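Local structure of synaptic vesicle membrane protein VAT-1 homolog-like (Homo sapiens, 4A27) at residues A[291-294]-A[295-299]. The protein probably acts as an oxidoreductase of the quinone oxidoreductase branch of the zinc-containing alcohol dehydrogenase family, and may bind zinc. Numbering follows the deposited sequence.
Sequences GLIR and GVVEK. With EDO (1,2-ethanediol), chain E.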
loop_
_atom_site.group_PDB
_atom_site.type_symbol
_atom_site.label_atom_id
_atom_site.label_comp_id
_atom_site.label_asym_id
_atom_site.label_seq_id
_atom_site.Cartn_x
_atom_site.Cartn_y
_atom_site.Cartn_z
ATOM N N GLY A 291 7.190 19.118 1.621
ATOM C CA GLY A 291 6.355 19.284 2.833
ATOM C C GLY A 291 6.142 17.988 3.617
ATOM O O GLY A 291 6.351 17.929 4.840
ATOM N N LEU A 292 5.704 16.956 2.907
ATOM C CA LEU A 292 5.568 15.620 3.477
ATOM C C LEU A 292 6.867 15.158 4.132
ATOM O O LEU A 292 6.862 14.668 5.279
ATOM C CB LEU A 292 5.173 14.627 2.376
ATOM C CG LEU A 292 5.139 13.167 2.848
ATOM C CD1 LEU A 292 4.090 12.978 3.973
ATOM C CD2 LEU A 292 4.878 12.275 1.669
ATOM N N ILE A 293 7.976 15.304 3.398
ATOM C CA ILE A 293 9.268 14.801 3.862
ATOM C C ILE A 293 9.658 15.510 5.150
ATOM O O ILE A 293 10.202 14.890 6.057
ATOM C CB ILE A 293 10.345 14.865 2.780
ATOM C CG1 ILE A 293 10.023 13.859 1.654
ATOM C CG2 ILE A 293 11.803 14.675 3.366
ATOM C CD1 ILE A 293 9.735 12.388 2.142
ATOM N N ARG A 294 9.304 16.774 5.274
ATOM C CA ARG A 294 9.614 17.533 6.483
ATOM C C ARG A 294 8.874 16.960 7.670
ATOM O O ARG A 294 9.440 16.892 8.778
ATOM C CB ARG A 294 9.284 19.020 6.318
ATOM C CG ARG A 294 9.624 19.894 7.547
ATOM C CD ARG A 294 9.688 21.412 7.217
ATOM N NE ARG A 294 10.692 21.622 6.179
ATOM C CZ ARG A 294 11.991 21.852 6.387
ATOM N NH1 ARG A 294 12.486 22.026 7.597
ATOM N NH2 ARG A 294 12.802 21.947 5.361
ATOM N N GLY A 295 7.608 16.588 7.458
ATOM C CA GLY A 295 6.857 15.817 8.444
ATOM C C GLY A 295 7.558 14.544 8.891
ATOM O O GLY A 295 7.707 14.304 10.085
ATOM N N VAL A 296 8.016 13.737 7.929
ATOM C CA VAL A 296 8.818 12.547 8.249
ATOM C C VAL A 296 10.076 12.881 9.043
ATOM O O VAL A 296 10.334 12.284 10.094
ATOM C CB VAL A 296 9.199 11.797 6.953
ATOM C CG1 VAL A 296 10.253 10.676 7.209
ATOM C CG2 VAL A 296 7.913 11.271 6.303
ATOM N N VAL A 297 10.827 13.888 8.610
ATOM C CA VAL A 297 12.074 14.260 9.330
ATOM C C VAL A 297 11.813 14.713 10.768
ATOM O O VAL A 297 12.569 14.389 11.689
ATOM C CB VAL A 297 12.852 15.327 8.602
ATOM C CG1 VAL A 297 13.954 15.881 9.500
ATOM C CG2 VAL A 297 13.440 14.784 7.288
ATOM N N GLU A 298 10.724 15.438 10.965
ATOM C CA GLU A 298 10.373 15.895 12.307
ATOM C C GLU A 298 10.077 14.730 13.224
ATOM O O GLU A 298 10.578 14.677 14.363
ATOM C CB GLU A 298 9.179 16.857 12.269
ATOM C CG GLU A 298 9.524 18.221 11.695
ATOM C CD GLU A 298 8.306 19.184 11.618
ATOM O OE1 GLU A 298 7.197 18.821 12.077
ATOM O OE2 GLU A 298 8.463 20.310 11.100
ATOM N N LYS A 299 9.321 13.755 12.731
ATOM C CA LYS A 299 9.116 12.539 13.502
ATOM C C LYS A 299 10.448 11.756 13.681
ATOM O O LYS A 299 10.723 11.269 14.766
ATOM C CB LYS A 299 8.058 11.633 12.852
ATOM C CG LYS A 299 6.644 12.253 12.760
ATOM C CD LYS A 299 5.703 11.332 11.916
ATOM C CE LYS A 299 4.522 12.055 11.245
ATOM N NZ LYS A 299 4.258 11.547 9.842
HETATM C C1 EDO E . 7.955 22.951 4.597
HETATM O O1 EDO E . 9.259 22.339 4.491
HETATM C C2 EDO E . 7.583 22.752 3.164
HETATM O O2 EDO E . 8.807 22.069 2.870
#
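Arg294 and Glu298 lie one turn apart on helix 290-305, their side chains meeting through the aliphatic part of the arginine: Glu298 OE2 stands 3.8 Å from Arg294 CG. The charged ends do not pair, with Arg294 NE 5.6 Å from Glu298 OE2 and the guanidinium and carboxylate planes turned 74° apart. Glu298 turns back along the helix because its CG sits beside its own backbone N (chi1 -72°), which brings that CG to 3.2 Å from Arg294 O, the same oxygen that accepts the backbone bond from Glu298 N (2.9 Å). Arg294 starts out extended, CG opposite the backbone N, then bends at chi3 (-58°) and carries its guanidinium off to the strand side, where NH2 donates to the carbonyl of Val108 and more weakly to that of Glu106. A 1,2-ethanediol, probably from the crystallisation liquor, lies at the guanidinium edge; its very short approach to NE is doubtful in detail. On the buried face Ile293 CG2 meets Val297 CG2 at 4.3 Å. Val297 CG2, beside its own backbone N, lies 3.5 Å from Ile293 O, while Val297 N donates to this oxygen (2.8 Å). Both residues pack on Val128 of helix 124-137 and on Tyr109, whereas Leu292 reaches Leu231 of the second subunit. The turn is thus amphipathic, with Ile293, Val296 and Val297 set into the protein; NH2 of Arg294 is directed to backbone carbonyls, its side chain also touching Tyr109, and the nearby glutamate probably adds a modest electrostatic attraction without a salt bridge.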